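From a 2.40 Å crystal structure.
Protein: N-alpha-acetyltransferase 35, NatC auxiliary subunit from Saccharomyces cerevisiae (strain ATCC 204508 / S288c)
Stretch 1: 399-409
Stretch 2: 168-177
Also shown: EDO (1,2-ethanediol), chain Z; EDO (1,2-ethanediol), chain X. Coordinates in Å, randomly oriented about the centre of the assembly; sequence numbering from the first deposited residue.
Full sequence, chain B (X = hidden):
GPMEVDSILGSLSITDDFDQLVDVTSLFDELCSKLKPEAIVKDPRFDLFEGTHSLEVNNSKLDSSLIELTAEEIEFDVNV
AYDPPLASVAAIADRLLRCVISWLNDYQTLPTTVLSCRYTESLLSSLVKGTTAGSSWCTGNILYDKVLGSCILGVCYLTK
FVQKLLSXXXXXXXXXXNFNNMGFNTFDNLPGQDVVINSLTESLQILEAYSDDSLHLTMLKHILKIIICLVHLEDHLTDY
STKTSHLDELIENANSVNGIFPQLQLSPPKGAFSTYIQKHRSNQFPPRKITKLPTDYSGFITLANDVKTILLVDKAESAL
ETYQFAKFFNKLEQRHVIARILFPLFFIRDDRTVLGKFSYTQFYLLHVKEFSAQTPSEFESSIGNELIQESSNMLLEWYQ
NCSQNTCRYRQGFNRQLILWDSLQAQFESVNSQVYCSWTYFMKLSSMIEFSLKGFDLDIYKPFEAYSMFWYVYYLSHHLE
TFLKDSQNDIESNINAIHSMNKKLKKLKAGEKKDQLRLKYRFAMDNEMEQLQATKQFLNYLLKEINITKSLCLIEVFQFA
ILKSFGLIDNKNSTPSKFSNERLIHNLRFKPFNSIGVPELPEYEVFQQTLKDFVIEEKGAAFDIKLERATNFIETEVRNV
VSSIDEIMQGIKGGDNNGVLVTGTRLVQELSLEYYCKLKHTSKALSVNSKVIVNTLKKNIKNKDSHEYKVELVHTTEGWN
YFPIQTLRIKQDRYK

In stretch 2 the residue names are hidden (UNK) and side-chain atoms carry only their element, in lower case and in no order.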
ATOM      1  N   TYR B 399       9.062  15.052   1.316  1.00 35.75           N
ATOM      2  CA  TYR B 399       9.613  14.543   0.063  1.00 37.13           C
ATOM      3  C   TYR B 399       9.534  13.024   0.008  1.00 36.75           C
ATOM      4  O   TYR B 399       9.178  12.444  -1.024  1.00 34.93           O
ATOM      5  CB  TYR B 399      11.062  15.003  -0.106  1.00 39.56           C
ATOM      6  CG  TYR B 399      11.224  16.386  -0.694  1.00 41.74           C
ATOM      7  CD1 TYR B 399      11.279  16.574  -2.069  1.00 41.13           C
ATOM      8  CD2 TYR B 399      11.333  17.502   0.126  1.00 40.99           C
ATOM      9  CE1 TYR B 399      11.428  17.833  -2.613  1.00 42.49           C
ATOM     10  CE2 TYR B 399      11.483  18.768  -0.408  1.00 41.34           C
ATOM     11  CZ  TYR B 399      11.530  18.927  -1.780  1.00 43.07           C
ATOM     12  OH  TYR B 399      11.680  20.180  -2.326  1.00 43.65           O
ATOM     13  N   GLN B 400       9.874  12.363   1.118  1.00 38.23           N
ATOM     14  CA  GLN B 400       9.883  10.905   1.147  1.00 39.98           C
ATOM     15  C   GLN B 400       8.482  10.339   0.950  1.00 40.09           C
ATOM     16  O   GLN B 400       8.313   9.290   0.318  1.00 38.34           O
ATOM     17  CB  GLN B 400      10.491  10.415   2.463  1.00 42.56           C
ATOM     18  CG  GLN B 400      10.619   8.906   2.572  1.00 49.18           C
ATOM     19  CD  GLN B 400      11.680   8.478   3.571  1.00 55.80           C
ATOM     20  OE1 GLN B 400      12.654   9.195   3.810  1.00 59.07           O
ATOM     21  NE2 GLN B 400      11.496   7.301   4.159  1.00 56.01           N
ATOM     22  N   ASN B 401       7.463  11.026   1.472  1.00 40.32           N
ATOM     23  CA  ASN B 401       6.092  10.560   1.301  1.00 39.17           C
ATOM     24  C   ASN B 401       5.664  10.556  -0.162  1.00 39.00           C
ATOM     25  O   ASN B 401       4.760   9.797  -0.528  1.00 39.72           O
ATOM     26  CB  ASN B 401       5.142  11.423   2.134  1.00 39.14           C
ATOM     27  CG  ASN B 401       3.716  10.925   2.089  1.00 39.04           C
ATOM     28  OD1 ASN B 401       3.395   9.876   2.648  1.00 42.97           O
ATOM     29  ND2 ASN B 401       2.848  11.679   1.431  1.00 34.18           N
ATOM     30  N   CYS B 402       6.306  11.367  -1.009  1.00 38.32           N
ATOM     31  CA  CYS B 402       5.911  11.434  -2.412  1.00 37.58           C
ATOM     32  C   CYS B 402       6.177  10.129  -3.150  1.00 39.95           C
ATOM     33  O   CYS B 402       5.478   9.823  -4.122  1.00 41.77           O
ATOM     34  CB  CYS B 402       6.631  12.581  -3.117  1.00 38.39           C
ATOM     35  SG  CYS B 402       6.131  14.211  -2.547  1.00 39.98           S
ATOM     36  N   SER B 403       7.168   9.350  -2.722  1.00 38.92           N
ATOM     37  CA  SER B 403       7.486   8.110  -3.412  1.00 41.27           C
ATOM     38  C   SER B 403       6.793   6.898  -2.799  1.00 40.91           C
ATOM     39  O   SER B 403       7.183   5.763  -3.090  1.00 42.04           O
ATOM     40  CB  SER B 403       8.999   7.890  -3.440  1.00 42.44           C
ATOM     41  OG  SER B 403       9.460   7.452  -2.180  1.00 47.97           O
ATOM     42  N   GLN B 404       5.780   7.108  -1.961  1.00 39.95           N
ATOM     43  CA  GLN B 404       5.002   5.996  -1.441  1.00 41.14           C
ATOM     44  C   GLN B 404       3.982   5.544  -2.483  1.00 42.95           C
ATOM     45  O   GLN B 404       3.745   6.219  -3.488  1.00 44.31           O
ATOM     46  CB  GLN B 404       4.306   6.390  -0.137  1.00 39.41           C
ATOM     47  CG  GLN B 404       5.258   6.866   0.951  1.00 39.64           C
ATOM     48  CD  GLN B 404       6.343   5.852   1.250  1.00 43.81           C
ATOM     49  OE1 GLN B 404       6.069   4.662   1.411  1.00 44.92           O
ATOM     50  NE2 GLN B 404       7.588   6.315   1.311  1.00 44.76           N
ATOM     51  N   ASN B 405       3.373   4.382  -2.245  1.00 43.37           N
ATOM     52  CA  ASN B 405       2.344   3.927  -3.166  1.00 42.20           C
ATOM     53  C   ASN B 405       1.098   4.806  -3.040  1.00 40.86           C
ATOM     54  O   ASN B 405       0.987   5.656  -2.152  1.00 37.92           O
ATOM     55  CB  ASN B 405       2.006   2.450  -2.938  1.00 42.26           C
ATOM     56  CG  ASN B 405       1.374   2.183  -1.581  1.00 43.35           C
ATOM     57  OD1 ASN B 405       0.238   2.582  -1.318  1.00 44.38           O
ATOM     58  ND2 ASN B 405       2.097   1.471  -0.725  1.00 42.60           N
ATOM     59  N   THR B 406       0.147   4.583  -3.950  1.00 40.72           N
ATOM     60  CA  THR B 406      -0.983   5.496  -4.096  1.00 40.75           C
ATOM     61  C   THR B 406      -1.887   5.525  -2.867  1.00 39.99           C
ATOM     62  O   THR B 406      -2.589   6.521  -2.658  1.00 39.66           O
ATOM     63  CB  THR B 406      -1.793   5.135  -5.346  1.00 42.04           C
ATOM     64  OG1 THR B 406      -2.748   6.170  -5.611  1.00 44.07           O
ATOM     65  CG2 THR B 406      -2.525   3.814  -5.156  1.00 42.01           C
ATOM     66  N   CYS B 407      -1.879   4.475  -2.046  1.00 39.85           N
ATOM     67  CA  CYS B 407      -2.640   4.474  -0.803  1.00 40.59           C
ATOM     68  C   CYS B 407      -1.844   5.070   0.354  1.00 42.81           C
ATOM     69  O   CYS B 407      -2.362   5.909   1.098  1.00 42.29           O
ATOM     70  CB  CYS B 407      -3.085   3.053  -0.458  1.00 42.17           C
ATOM     71  SG  CYS B 407      -4.309   2.371  -1.588  1.00 44.91           S
ATOM     72  N   ARG B 408      -0.588   4.645   0.520  1.00 41.79           N
ATOM     73  CA  ARG B 408       0.239   5.187   1.594  1.00 38.92           C
ATOM     74  C   ARG B 408       0.507   6.672   1.397  1.00 38.35           C
ATOM     75  O   ARG B 408       0.738   7.394   2.374  1.00 37.76           O
ATOM     76  CB  ARG B 408       1.562   4.425   1.681  1.00 39.81           C
ATOM     77  CG  ARG B 408       1.426   2.982   2.125  1.00 44.28           C
ATOM     78  CD  ARG B 408       1.098   2.885   3.602  1.00 43.57           C
ATOM     79  NE  ARG B 408       1.063   1.501   4.065  1.00 46.61           N
ATOM     80  CZ  ARG B 408       1.070   1.144   5.344  1.00 46.03           C
ATOM     81  NH1 ARG B 408       1.117   2.072   6.291  1.00 46.25           N
ATOM     82  NH2 ARG B 408       1.037  -0.139   5.679  1.00 43.70           N
ATOM     83  N   TYR B 409       0.492   7.142   0.148  1.00 37.43           N
ATOM     84  CA  TYR B 409       0.696   8.561  -0.116  1.00 36.97           C
ATOM     85  C   TYR B 409      -0.329   9.404   0.632  1.00 37.28           C
ATOM     86  O   TYR B 409       0.023  10.374   1.311  1.00 36.62           O
ATOM     87  CB  TYR B 409       0.635   8.818  -1.623  1.00 35.00           C
ATOM     88  CG  TYR B 409       0.718  10.272  -2.032  1.00 34.78           C
ATOM     89  CD1 TYR B 409       1.879  11.013  -1.827  1.00 36.49           C
ATOM     90  CD2 TYR B 409      -0.359  10.898  -2.644  1.00 33.00           C
ATOM     91  CE1 TYR B 409       1.955  12.343  -2.212  1.00 36.15           C
ATOM     92  CE2 TYR B 409      -0.294  12.221  -3.033  1.00 33.16           C
ATOM     93  CZ  TYR B 409       0.862  12.938  -2.816  1.00 37.13           C
ATOM     94  OH  TYR B 409       0.916  14.257  -3.209  1.00 40.10           O
ATOM     95  N   UNK B 168      16.701   0.330   4.500  1.00 58.21           N
ATOM     96  CA  UNK B 168      16.615   1.759   4.770  1.00 59.16           C
ATOM     97  C   UNK B 168      15.244   2.185   5.281  1.00 59.87           C
ATOM     98  O   UNK B 168      15.106   3.317   5.756  1.00 61.32           O
ATOM     99  c   UNK B 168      16.964   2.548   3.510  1.00 58.44           C
ATOM    100  N   UNK B 169      14.239   1.317   5.200  1.00 61.16           N
ATOM    101  CA  UNK B 169      12.914   1.657   5.680  1.00 63.34           C
ATOM    102  C   UNK B 169      12.186   2.699   4.864  1.00 61.84           C
ATOM    103  O   UNK B 169      11.309   3.383   5.395  1.00 61.87           O
ATOM    104  N   UNK B 170      12.521   2.838   3.581  1.00 61.24           N
ATOM    105  CA  UNK B 170      11.883   3.856   2.752  1.00 65.54           C
ATOM    106  C   UNK B 170      10.422   3.502   2.498  1.00 68.82           C
ATOM    107  O   UNK B 170       9.518   4.308   2.753  1.00 73.02           O
ATOM    108  c   UNK B 170      12.656   4.036   1.433  1.00 65.86           C
ATOM    109  c   UNK B 170      14.065   5.864   2.540  1.00 65.32           C
ATOM    110  c   UNK B 170      11.875   4.922   0.479  1.00 66.77           C
ATOM    111  c   UNK B 170      14.055   4.600   1.702  1.00 65.61           C
ATOM    112  N   UNK B 171      10.167   2.296   1.994  1.00 67.26           N
ATOM    113  CA  UNK B 171       8.806   1.848   1.721  1.00 66.48           C
ATOM    114  C   UNK B 171       8.401   0.780   2.730  1.00 69.16           C
ATOM    115  O   UNK B 171       9.168   0.443   3.639  1.00 69.49           O
ATOM    116  c   UNK B 171       9.013   2.423  -0.718  1.00 56.39           C
ATOM    117  c   UNK B 171       9.545   0.106   0.072  1.00 58.64           C
ATOM    118  c   UNK B 171       8.667   1.326   0.280  1.00 59.74           C
ATOM    119  N   UNK B 172       7.200   0.232   2.566  1.00 69.41           N
ATOM    120  CA  UNK B 172       6.606  -0.675   3.539  1.00 70.85           C
ATOM    121  C   UNK B 172       6.787  -2.121   3.095  1.00 78.44           C
ATOM    122  O   UNK B 172       6.470  -2.471   1.953  1.00 77.89           O
ATOM    123  c   UNK B 172       4.682   1.154   5.694  1.00 61.27           C
ATOM    124  c   UNK B 172       4.878   1.008   4.330  1.00 62.20           C
ATOM    125  c   UNK B 172       4.460   2.402   6.251  1.00 59.79           C
ATOM    126  c   UNK B 172       4.858   2.141   3.532  1.00 60.01           C
ATOM    127  c   UNK B 172       4.638   3.394   4.084  1.00 59.67           C
ATOM    128  c   UNK B 172       4.439   3.523   5.445  1.00 59.39           C
ATOM    129  c   UNK B 172       5.124  -0.352   3.734  1.00 66.00           C
ATOM    130  N   UNK B 173       7.296  -2.952   4.000  1.00 90.29           N
ATOM    131  CA  UNK B 173       7.560  -4.348   3.688  1.00 99.38           C
ATOM    132  C   UNK B 173       6.257  -5.117   3.494  1.00 96.82           C
ATOM    133  O   UNK B 173       5.234  -4.820   4.117  1.00 98.28           O
ATOM    134  c   UNK B 173       7.686  -4.992   6.158  1.00118.41           C
ATOM    135  o   UNK B 173       8.154  -6.498   7.940  1.00122.07           O
ATOM    136  o   UNK B 173       9.662  -4.968   7.487  1.00120.83           O
ATOM    137  c   UNK B 173       8.383  -4.992   4.803  1.00111.83           C
ATOM    138  c   UNK B 173       8.563  -5.523   7.275  1.00120.31           C
ATOM    139  N   UNK B 174       6.309  -6.122   2.616  1.00 95.29           N
ATOM    140  CA  UNK B 174       5.166  -6.989   2.319  1.00 94.71           C
ATOM    141  C   UNK B 174       3.939  -6.187   1.888  1.00 91.45           C
ATOM    142  O   UNK B 174       2.800  -6.561   2.174  1.00 95.70           O
ATOM    143  c   UNK B 174       3.787 -10.037   4.330  1.00102.45           C
ATOM    144  o   UNK B 174       2.636  -9.999   4.811  1.00103.56           O
ATOM    145  o   UNK B 174       4.704 -10.739   4.805  1.00103.30           O
ATOM    146  c   UNK B 174       4.092  -9.172   3.128  1.00 99.74           C
ATOM    147  c   UNK B 174       4.832  -7.895   3.507  1.00 97.64           C
ATOM    148  N   UNK B 175       4.165  -5.069   1.206  1.00 79.79           N
ATOM    149  CA  UNK B 175       3.086  -4.287   0.618  1.00 69.25           C
ATOM    150  C   UNK B 175       3.576  -3.753  -0.718  1.00 60.65           C
ATOM    151  O   UNK B 175       2.997  -4.047  -1.769  1.00 59.83           O
ATOM    152  o   UNK B 175       1.811  -0.998   3.018  1.00 73.36           O
ATOM    153  c   UNK B 175       1.236  -1.072   1.913  1.00 71.31           C
ATOM    154  c   UNK B 175       1.557  -2.247   1.000  1.00 68.15           C
ATOM    155  o   UNK B 175       0.409  -0.220   1.523  1.00 72.85           O
ATOM    156  c   UNK B 175       2.655  -3.152   1.556  1.00 68.49           C
ATOM    157  N   UNK B 176       4.665  -2.987  -0.682  1.00 54.70           N
ATOM    158  CA  UNK B 176       5.318  -2.543  -1.905  1.00 49.96           C
ATOM    159  C   UNK B 176       6.277  -3.591  -2.444  1.00 48.16           C
ATOM    160  O   UNK B 176       6.508  -3.652  -3.657  1.00 46.22           O
ATOM    161  o   UNK B 176       4.133   0.117  -1.786  1.00 46.92           O
ATOM    162  o   UNK B 176       5.466   0.419  -0.064  1.00 47.13           O
ATOM    163  c   UNK B 176       6.067  -1.239  -1.648  1.00 48.29           C
ATOM    164  c   UNK B 176       5.162  -0.151  -1.131  1.00 47.72           C
ATOM    165  N   UNK B 177       6.833  -4.423  -1.565  1.00 48.84           N
ATOM    166  CA  UNK B 177       7.859  -5.377  -1.957  1.00 49.14           C
ATOM    167  C   UNK B 177       7.961  -6.466  -0.898  1.00 51.66           C
ATOM    168  O   UNK B 177       8.131  -6.168   0.288  1.00 53.49           O
ATOM    169  c   UNK B 177       9.204  -4.671  -2.139  1.00 48.69           C
ATOM    170  c   UNK B 177      11.441  -4.572  -3.178  1.00 50.10           C
ATOM    171  c   UNK B 177       9.972  -6.527  -3.638  1.00 53.24           C
ATOM    172  c   UNK B 177      10.395  -5.504  -2.604  1.00 51.67           C
TER
HETATM  173  C1  EDO Z 815       8.364   2.663   7.099  1.00 75.51           C
HETATM  174  O1  EDO Z 815       8.271   2.826   5.679  1.00 76.50           O
HETATM  175  C2  EDO Z 815       8.512   1.184   7.434  1.00 73.99           C
HETATM  176  O2  EDO Z 815       9.727   0.685   6.863  1.00 71.90           O
HETATM  177  C1  EDO X 813       1.912   5.924   6.590  1.00 70.66           C
HETATM  178  O1  EDO X 813       0.932   4.959   6.994  1.00 71.92           O
HETATM  179  C2  EDO X 813       1.903   6.051   5.071  1.00 68.67           C
HETATM  180  O2  EDO X 813       2.896   6.991   4.644  1.00 67.32           O
HETATM  181  O   HOH W   1       4.887   2.899  -0.446  1.00 42.48           O

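Position 168 carries a single side-chain carbon, exposed and out of reach of the other stretch. One carbon and nothing more is alanine, Ala168, a small residue at ease in an exposed loop.

Position 169 has no side-chain atoms. It is the first residue after a helix to leave helical geometry, and its phi of 70° is a conformation that glycine adopts with least strain. Positive phi by itself favours glycine, so Gly169 suits the point where the chain leaves the helix; its carbonyl O also accepts a hydrogen bond from O1 of the chain Z ethanediol, at 3.1 Å.

At position 170 four carbons fork at the first, with one arm two carbons long, and the end of the longer arm comes within 3.4 Å of Gln400 NE2. This is isoleucine, and the atom is Ile170 CD1; the end of the buried hydrocarbon packs against the terminal amide of Gln400. The backbone contributes as well: Gln404 NE2 donates to Ile170 O at 3.1 Å, while the same NE2 donates to Gln400 O at 3.2 Å, so one amide group links the backbone of Gln400 to the backbone of Ile170.

Position 171 shows one carbon bearing two more, one of these 4.3 Å from Gln404 OE1. The fork is that of valine, and the atom is Val171 CG1. The CA-to-CB bond of Val171 points sideways, and the side chain is a compact apolar group in a modest packing role.

Position 172 has one carbon followed by a six-carbon ring without a hydroxyl. The guanidinium of Arg408 stacks on a face of this ring, with centres 3.8 Å apart and planes inclined by only 12°, and Gln404 OE1 lies at the ring edge. This is phenylalanine, Phe172, whose flat ring places its pi electrons under the positive charge. Gln404 OE1 lies 3.3 Å from Phe172 CE1, bringing a partly negative oxygen to the slightly positive rim.

Positions 173 and 174 each carry three carbons, the third bearing two oxygens, and touch nothing on stretch 1. Both are glutamates, Glu173 and Glu174, poorly ordered and exposed, as suits charged chains with solvent around them.

Position 175 has the same composition, but its carboxylate meets Arg408 and Asn405. This is Glu175, long enough in its extended t, t conformation for OE1 to lie 2.8 Å from Arg408 NE in a salt bridge. Its OE2 accepts a weak hydrogen bond from Asn405 ND2 at 3.3 Å.

Position 176 has two carbons, the second with two oxygens, one of them 2.7 Å from Asn405 ND2. This is aspartate. Asp176 OD1 accepts that hydrogen bond, and OD2 accepts from Phe172 N at 3.2 Å, so the short acid braces its own loop while binding Asn405 across the contact. OD2 also accepts from water 1 at 2.6 Å.

Position 177 has four carbons forked at the second, and touches nothing on stretch 1. It is leucine, Leu177; its apolar branched side chain suits a buried site.

The contact combines a stack, a salt bridge and a small hydrogen-bond network. Asn405 caps its helix through OD1, leaving ND2 to bind both acids. Arg408 uses its face for Phe172 and its edge for Glu175, while water 1 joins Asp176, Gln404 and the backbone of Asn405.

Stretch 2 168-177: AGIVFEEEDL
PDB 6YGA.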